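Local structure of pyridoxine 4-oxidase (Mesorhizobium loti, 4HA6) at residues Asp323-Ala328 against Arg406-Arg411; Arg19-Pro24 against Lys202-Arg207; Ala69-His74 against Ser344-Ala349. The protein catalyses the oxidation of pyridoxine to pyridoxal at its 4-hydroxymethyl group, with FAD as cofactor, and is a member of the GMC oxidoreductase family. All coordinates share one frame; numbering follows the deposited sequence.

Contact 1 (Asp323-Ala328 against Arg406-Arg411); sequences DSFTAA and RTIGHR
Phe325 reaches from its loop to the last turn of helix 392-409 and lays the far end of its ring against Thr407 and Ile408. Its CB is directed at the helix, and a chi1 of -66° sets CG opposite the carbonyl carbon, beside the backbone N, with the ring running on toward the helix. The near half of the ring, CG with CD1 and CD2, stays back from the helix; the touching is done by the far three carbons. CE1 takes the isoleucine: Ile408 CG1 and Ile408 CD1 each lie 4.1 Å from Phe325 CE1. On the other flank Phe325 CE2 is 4.0 Å from Thr407 CG2, the methyl that stands anti to its own backbone N. CZ, at the tip, meets both threonine carbons, with Thr407 CG2 at 4.0 Å and Thr407 CB at 4.1 Å. The two side chains thus meet the ring obliquely, as a purely apolar contact at van der Waals range.

The loop joins the antiparallel neighbours 314-320 and 333-338, so the contact joins a hairpin connection to the C-terminal end of a helix. Met320 and Leu164 both touch Phe325 and Ile408, while Phe157 and Ala160 of helix 152-163 pack against Ile408. Thr407 turns its OG1 back to Glu403 O in its own helix. Beside Phe325 the loop is shaped by Ser324 OG, which accepts from Thr326 N (3.0 Å) and Ala327 N, an ST motif. Where the helix ends, His410 ND1 bonds to Arg406 O at 2.8 Å, while His410 N approaches that oxygen from the opposite face of the carbonyl plane.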
# COMPACT_ATOMS: atom_id res chain seq x y z
N ASP A 323 4.59 -22.14 -10.51
CA ASP A 323 4.97 -23.30 -11.33
C ASP A 323 3.83 -23.91 -12.14
O ASP A 323 4.00 -24.94 -12.80
CB ASP A 323 5.64 -24.39 -10.47
CG ASP A 323 4.74 -24.87 -9.34
OD1 ASP A 323 3.58 -24.42 -9.25
OD2 ASP A 323 5.20 -25.71 -8.53
N SER A 324 2.67 -23.26 -12.10
CA SER A 324 1.48 -23.82 -12.74
C SER A 324 0.35 -22.82 -12.87
O SER A 324 0.06 -22.06 -11.93
CB SER A 324 0.98 -25.02 -11.94
OG SER A 324 -0.33 -25.36 -12.33
N PHE A 325 -0.32 -22.83 -14.01
CA PHE A 325 -1.47 -21.95 -14.19
C PHE A 325 -2.76 -22.56 -13.63
O PHE A 325 -3.76 -21.87 -13.47
CB PHE A 325 -1.66 -21.61 -15.68
CG PHE A 325 -0.54 -20.78 -16.25
CD1 PHE A 325 -0.48 -19.41 -16.01
CD2 PHE A 325 0.42 -21.37 -17.05
CE1 PHE A 325 0.54 -18.64 -16.55
CE2 PHE A 325 1.44 -20.61 -17.60
CZ PHE A 325 1.50 -19.24 -17.35
N THR A 326 -2.72 -23.86 -13.31
CA THR A 326 -3.93 -24.56 -12.88
C THR A 326 -3.99 -24.76 -11.38
O THR A 326 -5.05 -25.05 -10.82
CB THR A 326 -4.05 -25.95 -13.56
OG1 THR A 326 -2.80 -26.66 -13.43
CG2 THR A 326 -4.40 -25.79 -15.04
N ALA A 327 -2.85 -24.63 -10.72
CA ALA A 327 -2.79 -24.82 -9.28
C ALA A 327 -3.46 -23.66 -8.52
O ALA A 327 -3.38 -22.50 -8.94
CB ALA A 327 -1.36 -25.00 -8.83
N ALA A 328 -4.09 -24.00 -7.40
CA ALA A 328 -4.84 -23.06 -6.58
C ALA A 328 -4.03 -22.65 -5.35
O ALA A 328 -2.88 -23.09 -5.18
CB ALA A 328 -6.17 -23.67 -6.17
N ARG A 406 5.56 -13.87 -20.21
CA ARG A 406 5.82 -14.08 -21.62
C ARG A 406 4.92 -15.19 -22.19
O ARG A 406 4.42 -15.05 -23.30
CB ARG A 406 7.31 -14.36 -21.86
CG ARG A 406 8.20 -13.20 -21.38
CD ARG A 406 9.65 -13.42 -21.74
NE ARG A 406 9.85 -13.28 -23.17
CZ ARG A 406 10.85 -13.85 -23.84
NH1 ARG A 406 11.74 -14.60 -23.20
NH2 ARG A 406 10.96 -13.68 -25.15
N THR A 407 4.68 -16.24 -21.40
CA THR A 407 3.76 -17.31 -21.82
C THR A 407 2.38 -16.71 -22.12
O THR A 407 1.81 -16.92 -23.20
CB THR A 407 3.66 -18.44 -20.77
OG1 THR A 407 4.94 -19.05 -20.59
CG2 THR A 407 2.67 -19.52 -21.21
N ILE A 408 1.85 -15.93 -21.17
CA ILE A 408 0.57 -15.27 -21.38
C ILE A 408 0.65 -14.30 -22.56
O ILE A 408 -0.21 -14.33 -23.44
CB ILE A 408 0.08 -14.52 -20.14
CG1 ILE A 408 -0.21 -15.50 -19.00
CG2 ILE A 408 -1.18 -13.71 -20.48
CD1 ILE A 408 -0.40 -14.85 -17.64
N GLY A 409 1.69 -13.46 -22.57
CA GLY A 409 1.86 -12.48 -23.64
C GLY A 409 1.83 -13.01 -25.06
O GLY A 409 1.38 -12.31 -25.98
N HIS A 410 2.29 -14.25 -25.26
CA HIS A 410 2.39 -14.82 -26.60
C HIS A 410 1.23 -15.74 -26.96
O HIS A 410 1.28 -16.42 -27.99
CB HIS A 410 3.72 -15.55 -26.77
CG HIS A 410 4.90 -14.64 -26.81
ND1 HIS A 410 5.38 -14.01 -25.68
CD2 HIS A 410 5.69 -14.23 -27.83
CE1 HIS A 410 6.43 -13.27 -26.00
NE2 HIS A 410 6.64 -13.39 -27.30
N ARG A 411 0.20 -15.77 -26.12
CA ARG A 411 -0.97 -16.60 -26.41
C ARG A 411 -1.71 -16.08 -27.64
O ARG A 411 -1.78 -14.86 -27.87
CB ARG A 411 -1.93 -16.63 -25.22
CG ARG A 411 -1.39 -17.35 -24.00
CD ARG A 411 -1.26 -18.86 -24.26
NE ARG A 411 -2.56 -19.48 -24.53
CZ ARG A 411 -2.76 -20.79 -24.65
NH1 ARG A 411 -1.75 -21.65 -24.51
NH2 ARG A 411 -3.98 -21.25 -24.90

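Contact 2 (Arg19-Pro24 against Lys202-Arg207); sequences RLSEDP and KAVRGR
Arg207 NH1 donates to Ser21 OG at 2.9 Å, with an angle of 151° at the hydrogen, and the serine oxygen lies in the guanidinium plane. Glu22 meets the same group with its aliphatic part: Glu22 CG is 3.4 Å from Arg207 NH1, and Glu22 CA lies over one face of the guanidinium. Against the opposite face, Val204 CG2 stands 3.8 Å above the Arg207 guanidinium plane, displaced toward the rim, so the flat group is held between a valine methyl and the glutamate backbone. The carboxylate is turned 81° from the guanidinium and does not pair with it directly. A water bridges them instead, donating to Glu22 OE2 at 2.6 Å and accepting from Arg207 NH2 at 2.7 Å.

In the next shell, Ser21 OG is also hydrogen-bonded to Ala17 O and Ala18 O, one turn back in helix 11-20, which probably helps to orient the oxygen that Arg207 uses. Arg207 reaches it with its chain extended from CG to NE. Glu22 is steered by Arg19, whose NH2 forms a salt bridge to Glu22 OE1 at 3.0 Å; Arg19 NH1 has a second acid, Glu498. Helix 11-20 follows strand 4-7 and a GxGxxG turn, consistent with the first helix of the Rossmann-type FAD-binding fold; the contact joins its C-terminal end to the segment leading into edge strand 210-213.

Glu22 OE2 and Arg207 NH2, 4.4 Å apart, form a water-separated ion pair, and with Arg19 on its other side the glutamate probably stays ionised between two positive charges.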
# COMPACT_ATOMS: atom_id res chain seq x y z
N ARG A 19 -14.36 7.22 12.63
CA ARG A 19 -14.87 6.15 13.49
C ARG A 19 -14.76 6.45 14.99
O ARG A 19 -15.71 6.21 15.75
CB ARG A 19 -14.26 4.80 13.12
CG ARG A 19 -14.75 4.28 11.74
CD ARG A 19 -15.74 3.12 11.84
NE ARG A 19 -16.54 3.21 13.04
CZ ARG A 19 -16.61 2.28 13.98
NH1 ARG A 19 -15.94 1.14 13.85
NH2 ARG A 19 -17.38 2.48 15.04
N LEU A 20 -13.62 6.98 15.43
CA LEU A 20 -13.43 7.32 16.83
C LEU A 20 -14.43 8.40 17.27
O LEU A 20 -15.01 8.31 18.34
CB LEU A 20 -11.98 7.75 17.11
CG LEU A 20 -10.94 6.67 16.82
CD1 LEU A 20 -9.54 7.02 17.32
CD2 LEU A 20 -11.39 5.35 17.40
N SER A 21 -14.67 9.39 16.42
CA SER A 21 -15.55 10.50 16.77
C SER A 21 -17.04 10.14 16.75
O SER A 21 -17.88 10.97 17.11
CB SER A 21 -15.29 11.71 15.88
OG SER A 21 -15.60 11.39 14.53
N GLU A 22 -17.36 8.92 16.33
CA GLU A 22 -18.73 8.41 16.45
C GLU A 22 -19.18 8.34 17.92
O GLU A 22 -20.37 8.40 18.22
CB GLU A 22 -18.85 7.05 15.76
CG GLU A 22 -18.80 7.18 14.24
CD GLU A 22 -18.89 5.84 13.53
OE1 GLU A 22 -19.11 4.82 14.20
OE2 GLU A 22 -18.73 5.83 12.29
N ASP A 23 -18.21 8.24 18.83
CA ASP A 23 -18.45 8.37 20.27
C ASP A 23 -18.54 9.85 20.63
O ASP A 23 -17.54 10.57 20.62
CB ASP A 23 -17.32 7.70 21.06
CG ASP A 23 -17.53 7.75 22.58
OD1 ASP A 23 -18.60 8.22 23.03
OD2 ASP A 23 -16.62 7.30 23.31
N PRO A 24 -19.75 10.32 20.97
CA PRO A 24 -19.92 11.74 21.29
C PRO A 24 -19.17 12.15 22.55
O PRO A 24 -18.97 13.34 22.77
CB PRO A 24 -21.44 11.88 21.49
CG PRO A 24 -21.93 10.48 21.78
CD PRO A 24 -21.02 9.57 21.00
N LYS A 202 -19.15 15.37 4.80
CA LYS A 202 -19.55 16.68 5.33
C LYS A 202 -20.14 16.53 6.72
O LYS A 202 -19.82 17.30 7.63
CB LYS A 202 -20.59 17.35 4.42
CG LYS A 202 -20.00 18.04 3.19
CD LYS A 202 -20.61 19.43 2.99
CE LYS A 202 -22.13 19.38 2.90
NZ LYS A 202 -22.75 20.72 3.09
N ALA A 203 -20.98 15.53 6.89
CA ALA A 203 -21.59 15.24 8.18
C ALA A 203 -20.56 14.94 9.26
O ALA A 203 -20.55 15.59 10.30
CB ALA A 203 -22.57 14.10 8.05
N VAL A 204 -19.70 13.95 9.02
CA VAL A 204 -18.61 13.65 9.95
C VAL A 204 -17.81 14.91 10.30
O VAL A 204 -17.60 15.21 11.48
CB VAL A 204 -17.65 12.57 9.38
CG1 VAL A 204 -16.43 12.40 10.28
CG2 VAL A 204 -18.38 11.22 9.21
N ARG A 205 -17.37 15.65 9.29
CA ARG A 205 -16.56 16.84 9.52
C ARG A 205 -17.31 17.88 10.37
O ARG A 205 -16.69 18.68 11.08
CB ARG A 205 -16.10 17.46 8.20
CG ARG A 205 -15.14 16.60 7.37
CD ARG A 205 -14.91 17.21 5.98
NE ARG A 205 -13.92 16.51 5.14
CZ ARG A 205 -12.67 16.94 4.96
NH1 ARG A 205 -12.25 18.04 5.55
NH2 ARG A 205 -11.83 16.26 4.18
N GLY A 206 -18.64 17.86 10.32
CA GLY A 206 -19.44 18.80 11.08
C GLY A 206 -19.52 18.51 12.57
O GLY A 206 -19.99 19.36 13.33
N ARG A 207 -19.08 17.33 12.99
CA ARG A 207 -19.18 16.93 14.40
C ARG A 207 -18.41 17.90 15.30
O ARG A 207 -17.27 18.26 15.01
CB ARG A 207 -18.65 15.50 14.60
CG ARG A 207 -19.45 14.43 13.88
CD ARG A 207 -18.81 13.04 14.01
NE ARG A 207 -19.64 12.04 13.35
CZ ARG A 207 -19.26 10.80 13.04
NH1 ARG A 207 -18.02 10.39 13.32
NH2 ARG A 207 -20.11 9.98 12.43
O HOH W 1 -18.49 8.19 11.23

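Contact 3 (Ala69-His74 against Ser344-Ala349)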
# COMPACT_ATOMS: atom_id res chain seq x y z
N ALA A 69 20.39 -3.43 -10.16
CA ALA A 69 21.41 -2.82 -11.01
C ALA A 69 21.90 -1.48 -10.48
O ALA A 69 22.22 -0.57 -11.25
CB ALA A 69 20.88 -2.66 -12.45
N GLY A 70 21.97 -1.36 -9.16
CA GLY A 70 22.41 -0.11 -8.54
C GLY A 70 21.46 1.06 -8.68
O GLY A 70 21.82 2.19 -8.33
N ARG A 71 20.24 0.81 -9.18
CA ARG A 71 19.25 1.88 -9.33
C ARG A 71 18.68 2.35 -7.99
O ARG A 71 18.42 1.54 -7.09
CB ARG A 71 18.11 1.44 -10.26
CG ARG A 71 18.59 1.03 -11.66
CD ARG A 71 17.56 0.19 -12.43
NE ARG A 71 16.24 0.83 -12.43
CZ ARG A 71 15.11 0.22 -12.10
NH1 ARG A 71 15.13 -1.07 -11.75
NH2 ARG A 71 13.96 0.88 -12.12
N ALA A 72 18.52 3.66 -7.85
CA ALA A 72 17.80 4.26 -6.74
C ALA A 72 16.37 4.47 -7.21
O ALA A 72 16.13 4.66 -8.39
CB ALA A 72 18.44 5.61 -6.36
N HIS A 73 15.42 4.44 -6.29
CA HIS A 73 14.03 4.44 -6.69
C HIS A 73 13.28 5.63 -6.09
O HIS A 73 13.61 6.09 -5.00
CB HIS A 73 13.37 3.14 -6.23
CG HIS A 73 13.96 1.91 -6.85
ND1 HIS A 73 13.30 1.18 -7.81
CD2 HIS A 73 15.14 1.28 -6.63
CE1 HIS A 73 14.06 0.16 -8.18
NE2 HIS A 73 15.17 0.19 -7.47
N HIS A 74 12.26 6.10 -6.80
CA HIS A 74 11.44 7.18 -6.28
C HIS A 74 10.18 6.61 -5.65
O HIS A 74 9.50 5.80 -6.27
CB HIS A 74 11.10 8.17 -7.39
CG HIS A 74 12.16 9.20 -7.61
ND1 HIS A 74 12.02 10.52 -7.21
CD2 HIS A 74 13.39 9.11 -8.17
CE1 HIS A 74 13.11 11.19 -7.52
NE2 HIS A 74 13.96 10.36 -8.10
N SER A 344 10.51 1.03 -17.06
CA SER A 344 11.34 1.75 -16.08
C SER A 344 12.19 2.80 -16.79
O SER A 344 12.20 2.87 -18.02
CB SER A 344 12.26 0.79 -15.33
OG SER A 344 13.30 0.33 -16.18
N GLU A 345 12.92 3.60 -16.02
CA GLU A 345 13.83 4.58 -16.62
C GLU A 345 14.98 3.94 -17.40
O GLU A 345 15.66 4.62 -18.16
CB GLU A 345 14.39 5.54 -15.56
CG GLU A 345 15.59 5.00 -14.80
CD GLU A 345 15.23 3.94 -13.75
OE1 GLU A 345 14.03 3.64 -13.57
OE2 GLU A 345 16.16 3.41 -13.10
N SER A 346 15.18 2.63 -17.21
CA SER A 346 16.23 1.91 -17.93
C SER A 346 15.94 1.71 -19.43
O SER A 346 16.81 1.25 -20.17
CB SER A 346 16.48 0.54 -17.30
OG SER A 346 16.69 0.63 -15.91
N PHE A 347 14.72 2.02 -19.86
CA PHE A 347 14.35 1.82 -21.27
C PHE A 347 13.70 3.07 -21.85
O PHE A 347 13.07 3.85 -21.13
CB PHE A 347 13.40 0.63 -21.40
CG PHE A 347 13.91 -0.62 -20.73
CD1 PHE A 347 13.39 -1.03 -19.51
CD2 PHE A 347 14.91 -1.37 -21.32
CE1 PHE A 347 13.85 -2.19 -18.90
CE2 PHE A 347 15.38 -2.53 -20.71
CZ PHE A 347 14.85 -2.93 -19.49
N PRO A 348 13.86 3.28 -23.17
CA PRO A 348 13.14 4.39 -23.81
C PRO A 348 11.66 4.06 -23.94
O PRO A 348 11.31 2.92 -24.23
CB PRO A 348 13.79 4.48 -25.20
CG PRO A 348 14.37 3.11 -25.44
CD PRO A 348 14.78 2.60 -24.09
N ALA A 349 10.79 5.05 -23.70
CA ALA A 349 9.36 4.84 -23.84
C ALA A 349 8.95 4.82 -25.31
O ALA A 349 9.41 5.66 -26.09
CB ALA A 349 8.59 5.91 -23.10
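Arg71 NE and Glu345 OE2 make the shortest polar bond between the two loops, 2.7 Å and nearly straight at 177°. A second bond runs alongside it from Arg71 NH2 to Glu345 OE1 at 3.1 Å. The arginine therefore grips the carboxylate side-on, one nitrogen to each oxygen, and both oxygens are met on their syn sides, though NE and NH2 are tilted out of the carboxylate plane, NE more than NH2. The carboxylate lies at the edge of the guanidinium, with the two planes turned 33° apart.

Both chains bend to meet this way. Arg71 folds at chi3 (51°), bringing NE round to the acid, while Glu345 has its CG between the backbone N and the carbonyl carbon and then bends at chi2, which returns the carboxylate toward the arginine. Two serines complete the setting. Ser344 CB is 3.6 Å from Arg71 NH2, and Ser344 OG sits over one guanidinium face, 4.1 Å above the plane and toward its rim. Ser346 OG comes in obliquely, 3.5 Å from Arg71 NE.

The hydroxyls of both serines are hydrogen-bonded to Arg439 O. Ser344 OG also accepts from Ser346 N at 3.1 Å, an ST turn inside the type I turn that Phe347 N closes on Ser344 O, with Glu345 at the corner of the turn. The remaining arginine nitrogen, NH1, bonds to Ala438 O and Val441 O, so the guanidinium is held from two directions: by an acid across the contact and by carbonyls where helix 430-440 passes into strand 441-443.

The arrangement is a bidentate side-on salt bridge, joining the loop before strand 74-75 to the connection between strands 333-338 and 355-362 of the six-stranded antiparallel sheet, probably part of the substrate-binding domain of the GMC fold.

Contacts 1 and 3 involve the same antiparallel sheet, through the connections on either side of strand 333-338; their centres are 27 Å apart and their nearest atoms about 12 Å, so they do not touch. Contact 2 belongs to the region of the parallel, Rossmann-type sheet, consistent with the FAD-binding domain, and lies across the chain's centre from both, its centre 48 Å from that of contact 1 and 44 Å from that of contact 3. Along the chain, contact 2 closes before contact 1 opens, whereas contact 3 crosses each of them. None lies at the annotated sites, but the Ser344 side chain in contact 3 is about 11 Å from the bound pyridoxamine.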